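PDB 6VVE: Dot/Icm T4SS effector from Legionella pneumophila, which acts as an effector kinase activated by host inositol hexakisphosphate, probably transferring phosphate from a manganese-bound nucleotide to a target in the infected cell. Local coordinates for residues H111-E114 with Q115-L119; H122-Q125 with E126-L130; E163-V166 with L167-E171; Y177-P180 with D181-N184. All blocks are in the same frame, centred on the assembly; numbering follows the deposited sequence.

Contact 1: H111-E114 with Q115-L119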
loop_
_atom_site.group_PDB
_atom_site.type_symbol
_atom_site.label_atom_id
_atom_site.label_comp_id
_atom_site.label_asym_id
_atom_site.label_seq_id
_atom_site.Cartn_x
_atom_site.Cartn_y
_atom_site.Cartn_z
ATOM N N HIS A 111 -4.419 -3.611 12.415
ATOM C CA HIS A 111 -4.946 -3.325 11.086
ATOM C C HIS A 111 -3.920 -3.630 10.007
ATOM O O HIS A 111 -4.280 -4.121 8.928
ATOM C CB HIS A 111 -5.406 -1.868 11.004
ATOM C CG HIS A 111 -6.736 -1.623 11.644
ATOM N ND1 HIS A 111 -7.924 -1.711 10.951
ATOM C CD2 HIS A 111 -7.064 -1.314 12.919
ATOM C CE1 HIS A 111 -8.927 -1.457 11.772
ATOM N NE2 HIS A 111 -8.433 -1.213 12.972
ATOM N N ILE A 112 -2.637 -3.365 10.284
ATOM C CA ILE A 112 -1.595 -3.681 9.313
ATOM C C ILE A 112 -1.527 -5.186 9.074
ATOM O O ILE A 112 -1.376 -5.642 7.934
ATOM C CB ILE A 112 -0.235 -3.123 9.772
ATOM C CG1 ILE A 112 -0.236 -1.595 9.654
ATOM C CG2 ILE A 112 0.885 -3.744 8.962
ATOM C CD1 ILE A 112 1.079 -0.936 10.067
ATOM N N ILE A 113 -1.630 -5.980 10.143
ATOM C CA ILE A 113 -1.604 -7.432 9.994
ATOM C C ILE A 113 -2.768 -7.886 9.122
ATOM O O ILE A 113 -2.596 -8.671 8.183
ATOM C CB ILE A 113 -1.626 -8.114 11.373
ATOM C CG1 ILE A 113 -0.330 -7.844 12.135
ATOM C CG2 ILE A 113 -1.863 -9.604 11.210
ATOM C CD1 ILE A 113 -0.420 -8.084 13.617
ATOM N N GLU A 114 -3.974 -7.397 9.420
ATOM C CA GLU A 114 -5.131 -7.731 8.593
ATOM C C GLU A 114 -4.912 -7.288 7.154
ATOM O O GLU A 114 -5.255 -8.009 6.211
ATOM C CB GLU A 114 -6.387 -7.083 9.170
ATOM C CG GLU A 114 -6.765 -7.602 10.555
ATOM C CD GLU A 114 -7.964 -6.890 11.135
ATOM O OE1 GLU A 114 -8.071 -5.661 10.965
ATOM O OE2 GLU A 114 -8.822 -7.567 11.746
ATOM N N GLN A 115 -4.325 -6.105 6.964
ATOM C CA GLN A 115 -4.083 -5.618 5.610
ATOM C C GLN A 115 -3.028 -6.464 4.910
ATOM O O GLN A 115 -3.126 -6.719 3.705
ATOM C CB GLN A 115 -3.679 -4.143 5.655
ATOM C CG GLN A 115 -4.843 -3.235 6.077
ATOM C CD GLN A 115 -4.397 -1.846 6.474
ATOM O OE1 GLN A 115 -3.261 -1.441 6.225
ATOM N NE2 GLN A 115 -5.299 -1.102 7.095
ATOM N N GLN A 116 -2.015 -6.912 5.653
ATOM C CA GLN A 116 -1.042 -7.841 5.087
ATOM C C GLN A 116 -1.729 -9.110 4.592
ATOM O O GLN A 116 -1.409 -9.619 3.509
ATOM C CB GLN A 116 0.022 -8.180 6.127
ATOM C CG GLN A 116 1.235 -8.924 5.572
ATOM C CD GLN A 116 2.270 -7.979 4.972
ATOM O OE1 GLN A 116 1.981 -7.230 4.044
ATOM N NE2 GLN A 116 3.473 -8.004 5.520
ATOM N N PHE A 117 -2.681 -9.636 5.368
ATOM C CA PHE A 117 -3.399 -10.830 4.929
ATOM C C PHE A 117 -4.219 -10.553 3.673
ATOM O O PHE A 117 -4.283 -11.391 2.766
ATOM C CB PHE A 117 -4.306 -11.358 6.044
ATOM C CG PHE A 117 -3.609 -12.293 6.992
ATOM C CD1 PHE A 117 -3.437 -13.630 6.658
ATOM C CD2 PHE A 117 -3.121 -11.839 8.204
ATOM C CE1 PHE A 117 -2.795 -14.499 7.522
ATOM C CE2 PHE A 117 -2.467 -12.697 9.067
ATOM C CZ PHE A 117 -2.302 -14.029 8.727
ATOM N N PHE A 118 -4.858 -9.385 3.605
ATOM C CA PHE A 118 -5.543 -8.996 2.375
ATOM C C PHE A 118 -4.579 -9.023 1.196
ATOM O O PHE A 118 -4.886 -9.590 0.139
ATOM C CB PHE A 118 -6.160 -7.604 2.527
ATOM C CG PHE A 118 -6.734 -7.057 1.246
ATOM C CD1 PHE A 118 -5.924 -6.394 0.329
ATOM C CD2 PHE A 118 -8.079 -7.211 0.957
ATOM C CE1 PHE A 118 -6.445 -5.908 -0.850
ATOM C CE2 PHE A 118 -8.607 -6.716 -0.228
ATOM C CZ PHE A 118 -7.791 -6.066 -1.126
ATOM N N LEU A 119 -3.396 -8.416 1.366
ATOM C CA LEU A 119 -2.419 -8.385 0.286
ATOM C C LEU A 119 -2.018 -9.792 -0.133
ATOM O O LEU A 119 -1.933 -10.088 -1.333
ATOM C CB LEU A 119 -1.190 -7.580 0.707
ATOM C CG LEU A 119 -1.393 -6.094 0.966
ATOM C CD1 LEU A 119 -0.069 -5.452 1.444
ATOM C CD2 LEU A 119 -1.918 -5.385 -0.259
HETATM O O HOH W 1 -7.901 -2.713 8.308
#
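Helix 102-121 brings Gln115 up to His111 and Phe117 up to Ile113, each pair one turn apart. This helix follows strand 91-96 in the ADP-binding lobe, a position consistent with the C helix of protein kinases. Four backbone bonds hold the two turns, each from an N-H to the carbonyl four residues earlier. The shortest runs from Gln116 N to Ile112 O, 2.7 Å.

Gln115 runs back along the turn. Its CG lies beside its own backbone N (chi1 -69°), which sets CG 3.0 Å from His111 O. The chain, extended beyond CG, then carries the amide past the His111 carbonyl, and NE2 comes to 4.0 Å from His111 CB. A water joins the two side chains. It lies at the edge of the imidazole, in the ring plane, 2.8 Å from His111 ND1, and accepts a longer bond of 3.3 Å from Gln115 NE2. The other end of the amide, OE1, takes the backbone N-H of Phe210.

On another side of the helix the contact is apolar. Ile113 and Phe117 run side by side, and the CG2 branch of Ile113 meets the ring edge in its plane, 3.8 Å from Phe117 CE2. Ile113 packs on strands 26-30 and 34-41, and Phe117 on strands 34-41 and 44-53.

The helix therefore presents different chemistry to its surroundings. The Gln115 amide has a partner at each end, a backbone N-H at OE1 and a long water bond at NE2, which favours one rotation of the amide. The Ile113-Phe117 pair makes an apolar contact with the N-terminal sheet.

Contact 2: H122-Q125 with E126-L130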
loop_
_atom_site.group_PDB
_atom_site.type_symbol
_atom_site.label_atom_id
_atom_site.label_comp_id
_atom_site.label_asym_id
_atom_site.label_seq_id
_atom_site.Cartn_x
_atom_site.Cartn_y
_atom_site.Cartn_z
ATOM N N HIS A 122 -4.570 -11.607 -2.221
ATOM C CA HIS A 122 -4.673 -11.084 -3.572
ATOM C C HIS A 122 -3.360 -11.162 -4.338
ATOM O O HIS A 122 -3.294 -10.688 -5.474
ATOM C CB HIS A 122 -5.168 -9.637 -3.535
ATOM C CG HIS A 122 -6.583 -9.499 -3.066
ATOM N ND1 HIS A 122 -6.979 -9.831 -1.788
ATOM C CD2 HIS A 122 -7.698 -9.081 -3.709
ATOM C CE1 HIS A 122 -8.277 -9.616 -1.662
ATOM N NE2 HIS A 122 -8.737 -9.162 -2.814
ATOM N N GLY A 123 -2.324 -11.753 -3.753
ATOM C CA GLY A 123 -1.052 -11.906 -4.440
ATOM C C GLY A 123 -0.381 -10.604 -4.817
ATOM O O GLY A 123 0.200 -10.506 -5.902
ATOM N N ILE A 124 -0.445 -9.598 -3.942
ATOM C CA ILE A 124 0.147 -8.297 -4.228
ATOM C C ILE A 124 0.954 -7.789 -3.037
ATOM O O ILE A 124 1.326 -6.611 -2.985
ATOM C CB ILE A 124 -0.938 -7.275 -4.617
ATOM C CG1 ILE A 124 -2.058 -7.257 -3.569
ATOM C CG2 ILE A 124 -1.508 -7.591 -5.987
ATOM C CD1 ILE A 124 -3.046 -6.137 -3.755
ATOM N N GLN A 125 1.244 -8.676 -2.079
ATOM C CA GLN A 125 2.003 -8.255 -0.905
ATOM C C GLN A 125 3.361 -7.675 -1.289
ATOM O O GLN A 125 3.853 -6.751 -0.630
ATOM C CB GLN A 125 2.187 -9.436 0.054
ATOM C CG GLN A 125 2.957 -9.077 1.323
ATOM C CD GLN A 125 3.100 -10.252 2.276
ATOM O OE1 GLN A 125 2.435 -11.286 2.130
ATOM N NE2 GLN A 125 3.980 -10.101 3.257
ATOM N N GLU A 126 3.974 -8.196 -2.350
ATOM C CA GLU A 126 5.326 -7.789 -2.713
ATOM C C GLU A 126 5.419 -6.316 -3.103
ATOM O O GLU A 126 6.515 -5.752 -3.066
ATOM C CB GLU A 126 5.837 -8.661 -3.872
ATOM C CG GLU A 126 4.981 -8.577 -5.138
ATOM C CD GLU A 126 4.089 -9.791 -5.338
ATOM O OE1 GLU A 126 3.538 -10.311 -4.339
ATOM O OE2 GLU A 126 3.948 -10.230 -6.500
ATOM N N HIS A 127 4.310 -5.690 -3.480
ATOM C CA HIS A 127 4.312 -4.312 -3.965
ATOM C C HIS A 127 4.167 -3.282 -2.854
ATOM O O HIS A 127 4.234 -2.080 -3.128
ATOM C CB HIS A 127 3.184 -4.112 -4.981
ATOM C CG HIS A 127 3.397 -4.842 -6.276
ATOM N ND1 HIS A 127 4.270 -4.397 -7.247
ATOM C CD2 HIS A 127 2.838 -5.976 -6.764
ATOM C CE1 HIS A 127 4.248 -5.230 -8.273
ATOM N NE2 HIS A 127 3.389 -6.199 -8.003
ATOM N N PHE A 128 3.969 -3.711 -1.616
ATOM C CA PHE A 128 3.747 -2.810 -0.496
ATOM C C PHE A 128 4.658 -3.209 0.656
ATOM O O PHE A 128 4.845 -4.398 0.932
ATOM C CB PHE A 128 2.281 -2.841 -0.049
ATOM C CG PHE A 128 1.305 -2.586 -1.161
ATOM C CD1 PHE A 128 0.888 -3.626 -1.986
ATOM C CD2 PHE A 128 0.816 -1.313 -1.400
ATOM C CE1 PHE A 128 -0.004 -3.391 -3.021
ATOM C CE2 PHE A 128 -0.072 -1.078 -2.433
ATOM C CZ PHE A 128 -0.483 -2.123 -3.247
ATOM N N VAL A 129 5.229 -2.219 1.331
ATOM C CA VAL A 129 6.205 -2.454 2.404
ATOM C C VAL A 129 5.464 -2.136 3.703
ATOM O O VAL A 129 5.486 -1.023 4.216
ATOM C CB VAL A 129 7.466 -1.631 2.238
ATOM C CG1 VAL A 129 8.388 -1.840 3.432
ATOM C CG2 VAL A 129 8.170 -1.984 0.948
ATOM N N LEU A 130 4.858 -3.167 4.298
ATOM C CA LEU A 130 4.224 -3.025 5.601
ATOM C C LEU A 130 5.186 -3.481 6.701
ATOM O O LEU A 130 6.262 -4.038 6.438
ATOM C CB LEU A 130 2.919 -3.818 5.658
ATOM C CG LEU A 130 1.776 -3.249 4.816
ATOM C CD1 LEU A 130 0.567 -4.186 4.817
ATOM C CD2 LEU A 130 1.373 -1.876 5.333
HETATM O O HOH W 2 1.708 -11.856 -2.458
#
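Ile124 O receives the N-H of His127, and Gln125 O receives that of Phe128. Both bonds are long, 3.2 Å from His127 N to Ile124 O and the same from Phe128 N to Gln125 O. In each the donor stands well above the carbonyl plane, about 53° out of it, as in a 3-10 turn, where donor and acceptor are three residues apart. Ile124 O has a second neighbour. The Phe128 ring turns its edge to it, and CD1 comes to 3.2 Å from Ile124 O, in the ring plane.

The amide N-H of Gln125 is satisfied by a water, 3.2 Å from Gln125 N. The same water donates to Glu126 OE1 at 3.0 Å. The Glu126 side chain reaches it by taking CG between its backbone N and carbonyl carbon (chi1 60°) and bending at the next bond.

This turn follows the end of helix 102-121. The helix closes in a Schellman motif at Gly123, which has positive phi, with two bonds back into the last turn. The segment then leads to Val129, which touches ADP, consistent with the link from the C helix to the next strand in kinases.

Two side-chain polar ends are held from outside. His127 ND1 bonds to Val201 O, and Gln125 NE2 makes a weak bond to Leu50 O. The backbone carbonyl Glu126 O accepts from Lys202 NZ, and His127 and Val129 make backbone hydrogen bonds with Thr203. The apolar part is lighter. Ile124 and Phe128 cross obliquely, with Ile124 CD1 4.2 Å from Phe128 CE1, and Phe210 meets the Phe128 ring edge-to-face.

Contact 3: E163-V166 with L167-E171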
loop_
_atom_site.group_PDB
_atom_site.type_symbol
_atom_site.label_atom_id
_atom_site.label_comp_id
_atom_site.label_asym_id
_atom_site.label_seq_id
_atom_site.Cartn_x
_atom_site.Cartn_y
_atom_site.Cartn_z
ATOM N N GLU A 163 3.313 -0.406 -14.530
ATOM C CA GLU A 163 2.014 -0.979 -14.870
ATOM C C GLU A 163 1.593 -2.016 -13.832
ATOM O O GLU A 163 0.470 -1.974 -13.315
ATOM C CB GLU A 163 2.062 -1.600 -16.269
ATOM C CG GLU A 163 2.558 -0.666 -17.366
ATOM C CD GLU A 163 1.487 -0.317 -18.390
ATOM O OE1 GLU A 163 0.452 -1.012 -18.453
ATOM O OE2 GLU A 163 1.682 0.668 -19.132
ATOM N N GLU A 164 2.494 -2.941 -13.498
ATOM C CA GLU A 164 2.151 -3.998 -12.555
ATOM C C GLU A 164 1.853 -3.427 -11.174
ATOM O O GLU A 164 0.943 -3.897 -10.479
ATOM C CB GLU A 164 3.286 -5.020 -12.485
ATOM C CG GLU A 164 2.952 -6.256 -11.669
ATOM C CD GLU A 164 4.090 -7.259 -11.623
ATOM O OE1 GLU A 164 5.135 -7.011 -12.261
ATOM O OE2 GLU A 164 3.939 -8.298 -10.944
ATOM N N PHE A 165 2.600 -2.402 -10.755
ATOM C CA PHE A 165 2.306 -1.786 -9.469
ATOM C C PHE A 165 0.944 -1.101 -9.478
ATOM O O PHE A 165 0.174 -1.218 -8.519
ATOM C CB PHE A 165 3.378 -0.763 -9.098
ATOM C CG PHE A 165 3.002 0.081 -7.913
ATOM C CD1 PHE A 165 3.211 -0.374 -6.624
ATOM C CD2 PHE A 165 2.394 1.325 -8.098
ATOM C CE1 PHE A 165 2.852 0.405 -5.534
ATOM C CE2 PHE A 165 2.025 2.096 -7.019
ATOM C CZ PHE A 165 2.254 1.641 -5.732
ATOM N N VAL A 166 0.629 -0.385 -10.559
ATOM C CA VAL A 166 -0.637 0.341 -10.641
ATOM C C VAL A 166 -1.814 -0.624 -10.551
ATOM O O VAL A 166 -2.789 -0.373 -9.829
ATOM C CB VAL A 166 -0.694 1.181 -11.928
ATOM C CG1 VAL A 166 -2.115 1.592 -12.236
ATOM C CG2 VAL A 166 0.201 2.406 -11.784
ATOM N N LEU A 167 -1.750 -1.734 -11.297
ATOM C CA LEU A 167 -2.833 -2.715 -11.250
ATOM C C LEU A 167 -2.940 -3.340 -9.861
ATOM O O LEU A 167 -4.039 -3.650 -9.387
ATOM C CB LEU A 167 -2.611 -3.792 -12.307
ATOM C CG LEU A 167 -2.707 -3.325 -13.760
ATOM C CD1 LEU A 167 -2.350 -4.452 -14.704
ATOM C CD2 LEU A 167 -4.086 -2.770 -14.066
ATOM N N ALA A 168 -1.805 -3.540 -9.193
ATOM C CA ALA A 168 -1.855 -4.018 -7.811
ATOM C C ALA A 168 -2.509 -2.984 -6.899
ATOM O O ALA A 168 -3.305 -3.331 -6.014
ATOM C CB ALA A 168 -0.449 -4.357 -7.319
ATOM N N LEU A 169 -2.172 -1.704 -7.093
ATOM C CA LEU A 169 -2.791 -0.657 -6.285
ATOM C C LEU A 169 -4.283 -0.549 -6.578
ATOM O O LEU A 169 -5.086 -0.279 -5.668
ATOM C CB LEU A 169 -2.101 0.673 -6.538
ATOM C CG LEU A 169 -2.638 1.893 -5.791
ATOM C CD1 LEU A 169 -2.594 1.657 -4.292
ATOM C CD2 LEU A 169 -1.837 3.145 -6.173
ATOM N N LYS A 170 -4.676 -0.762 -7.840
ATOM C CA LYS A 170 -6.093 -0.739 -8.183
ATOM C C LYS A 170 -6.852 -1.844 -7.462
ATOM O O LYS A 170 -7.968 -1.626 -6.971
ATOM C CB LYS A 170 -6.272 -0.884 -9.689
ATOM C CG LYS A 170 -7.725 -0.827 -10.149
ATOM C CD LYS A 170 -7.836 -1.074 -11.652
ATOM C CE LYS A 170 -9.286 -1.000 -12.117
ATOM N NZ LYS A 170 -10.163 -1.943 -11.382
ATOM N N GLU A 171 -6.267 -3.041 -7.394
ATOM C CA GLU A 171 -6.881 -4.126 -6.629
ATOM C C GLU A 171 -7.085 -3.698 -5.183
ATOM O O GLU A 171 -8.118 -3.994 -4.572
ATOM C CB GLU A 171 -6.001 -5.377 -6.712
ATOM C CG GLU A 171 -6.747 -6.685 -6.580
ATOM C CD GLU A 171 -5.892 -7.883 -6.962
ATOM O OE1 GLU A 171 -4.768 -7.678 -7.469
ATOM O OE2 GLU A 171 -6.346 -9.031 -6.757
#
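Leu167 begins the second half of this piece of helix 159-174 by giving its N-H to Glu163 O, 3.0 Å away and nearly straight at 169°. Its CG also rests near that carbonyl, 3.5 Å from Glu163 O. Beyond it, Leu167 packs on Lys289 and Leu290 of helix 288-299.

Ala168 follows, with its N bonded to Glu164 O. Its methyl, CB, lies 3.4 Å from Phe165 O, and Ile124 and His127 pack on this small residue.

Leu169 makes the apolar side-chain contact of this piece, with Phe165. Its N bonds to Phe165 O at 2.8 Å. Leu169 and Phe165 lie side by side and point the same way, because CG in each is opposite its backbone N (chi1 179° and 169°). Leu169 CD2 reaches Phe165 CE2 at 4.1 Å, set obliquely to the ring.

Lys170 bonds through its N to Val166 O, 2.8 Å. Its long chain leads away to a salt bridge with Asp174 and a cation-pi contact with Trp232. Glu171 closes the run with a bond from its N to Leu167 O.

The backbone carries the polar cohesion, and Phe165 and Leu169 form an apolar face. The charged ends look elsewhere. The Glu163 carboxylate bonds to Gln159 of its own helix, and to Tyr236 OH and the backbone N of Lys288, which joins helix 159-174 to helices 231-239 and 288-299.

Contact 4: Y177-P180 with D181-N184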
loop_
_atom_site.group_PDB
_atom_site.type_symbol
_atom_site.label_atom_id
_atom_site.label_comp_id
_atom_site.label_asym_id
_atom_site.label_seq_id
_atom_site.Cartn_x
_atom_site.Cartn_y
_atom_site.Cartn_z
ATOM N N TYR A 177 -9.358 0.213 0.214
ATOM C CA TYR A 177 -8.128 0.646 0.856
ATOM C C TYR A 177 -7.357 1.566 -0.086
ATOM O O TYR A 177 -7.400 1.402 -1.309
ATOM C CB TYR A 177 -7.243 -0.542 1.226
ATOM C CG TYR A 177 -7.851 -1.536 2.204
ATOM C CD1 TYR A 177 -7.863 -1.281 3.560
ATOM C CD2 TYR A 177 -8.392 -2.728 1.755
ATOM C CE1 TYR A 177 -8.408 -2.186 4.459
ATOM C CE2 TYR A 177 -8.930 -3.654 2.640
ATOM C CZ TYR A 177 -8.942 -3.369 3.994
ATOM O OH TYR A 177 -9.478 -4.277 4.883
ATOM N N TRP A 178 -6.629 2.528 0.481
ATOM C CA TRP A 178 -5.766 3.363 -0.345
ATOM C C TRP A 178 -4.559 3.849 0.451
ATOM O O TRP A 178 -4.552 3.862 1.693
ATOM C CB TRP A 178 -6.544 4.541 -0.953
ATOM C CG TRP A 178 -7.144 5.532 0.011
ATOM C CD1 TRP A 178 -6.576 6.700 0.440
ATOM C CD2 TRP A 178 -8.445 5.481 0.610
ATOM N NE1 TRP A 178 -7.433 7.363 1.287
ATOM C CE2 TRP A 178 -8.583 6.632 1.411
ATOM C CE3 TRP A 178 -9.504 4.563 0.559
ATOM C CZ2 TRP A 178 -9.734 6.885 2.162
ATOM C CZ3 TRP A 178 -10.641 4.820 1.301
ATOM C CH2 TRP A 178 -10.750 5.969 2.088
ATOM N N HIS A 179 -3.527 4.252 -0.295
ATOM C CA HIS A 179 -2.284 4.736 0.310
ATOM C C HIS A 179 -2.515 6.104 0.939
ATOM O O HIS A 179 -3.124 6.974 0.302
ATOM C CB HIS A 179 -1.203 4.811 -0.769
ATOM C CG HIS A 179 0.195 4.869 -0.236
ATOM N ND1 HIS A 179 0.613 5.830 0.659
ATOM C CD2 HIS A 179 1.273 4.090 -0.486
ATOM C CE1 HIS A 179 1.887 5.634 0.942
ATOM N NE2 HIS A 179 2.310 4.581 0.264
ATOM N N PRO A 180 -2.045 6.341 2.169
ATOM C CA PRO A 180 -2.306 7.648 2.810
ATOM C C PRO A 180 -1.482 8.802 2.247
ATOM O O PRO A 180 -1.833 9.969 2.492
ATOM C CB PRO A 180 -1.954 7.396 4.289
ATOM C CG PRO A 180 -0.931 6.267 4.235
ATOM C CD PRO A 180 -1.344 5.398 3.065
ATOM N N ASP A 181 -0.397 8.528 1.515
ATOM C CA ASP A 181 0.461 9.586 0.982
ATOM C C ASP A 181 1.141 9.072 -0.292
ATOM O O ASP A 181 2.339 8.768 -0.328
ATOM C CB ASP A 181 1.496 10.045 2.012
ATOM C CG ASP A 181 2.376 11.184 1.493
ATOM O OD1 ASP A 181 1.977 11.847 0.501
ATOM O OD2 ASP A 181 3.470 11.410 2.067
ATOM N N LEU A 182 0.366 8.976 -1.372
ATOM C CA LEU A 182 0.921 8.610 -2.672
ATOM C C LEU A 182 0.301 9.495 -3.745
ATOM O O LEU A 182 1.016 10.085 -4.561
ATOM C CB LEU A 182 0.682 7.133 -2.976
ATOM C CG LEU A 182 1.244 6.627 -4.302
ATOM C CD1 LEU A 182 2.738 6.917 -4.414
ATOM C CD2 LEU A 182 0.984 5.126 -4.453
ATOM N N ALA A 183 -1.027 9.598 -3.737
ATOM C CA ALA A 183 -1.766 10.454 -4.668
ATOM C C ALA A 183 -3.074 10.837 -3.970
ATOM O O ALA A 183 -4.098 10.159 -4.118
ATOM C CB ALA A 183 -2.026 9.752 -5.992
ATOM N N ASN A 184 -3.011 11.896 -3.166
ATOM C CA ASN A 184 -4.176 12.296 -2.384
ATOM C C ASN A 184 -5.313 12.793 -3.267
ATOM O O ASN A 184 -6.482 12.653 -2.895
ATOM C CB ASN A 184 -3.787 13.378 -1.371
ATOM C CG ASN A 184 -2.745 12.900 -0.379
ATOM O OD1 ASN A 184 -2.550 11.702 -0.190
ATOM N ND2 ASN A 184 -2.072 13.842 0.267
HETATM O O HOH W 3 -2.472 9.352 -1.001
#
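His179 and Leu182 form the tight part of this turn. Leu182 CB sits over one face of the imidazole, toward its rim, 3.6 Å from His179 CG, in a CH-pi contact. The two side chains cross at about a right angle. At the ring edge, Asp181 N gives its hydrogen to His179 ND1 at 3.0 Å, nearly straight (167°) and close to the ring plane. The first torsion of His179 (chi1 -162°) puts CG opposite the backbone N and brings the ND1 edge up to Asp181 N. The far nitrogen of the ring, NE2, bonds to Ile204 O, so the ring is fixed at both nitrogens.

The other side is looser and wetter. A water donates to His179 O at 2.8 Å and accepts from Leu182 N at 2.9 Å, bridging the two backbone atoms. His179 O also accepts from Gln231 NE2. Pro180 and Asp181 are partly exposed. The Asp181 side chain is about 4 Å from the bound ADP, and its OD1 bonds to Ser190 OG.

His-Pro-Asp here probably corresponds to the His-Arg-Asp motif of the protein kinase catalytic loop, with ADP-binding Asn193 downstream and Asp205 beyond it.

In the fold
The contacts come along the chain in numerical order, each closing before the next opens. Contact 1 lies on helix 102-121, and contact 2 is the loop that leaves it; their centres are 10 Å apart. Contact 3, on helix 159-174, is about 10 Å from contact 2 between centres, and Ile124 and His127 pack against that helix. Contact 4 follows the same helix, about 13 Å from contact 3 between centres, where Leu182 meets Phe165 and Leu169. Contacts 2 and 4 do not touch, yet Val129 in one and Asp181 in the other both lie close to ADP. The series is consistent with the two-lobed kinase fold.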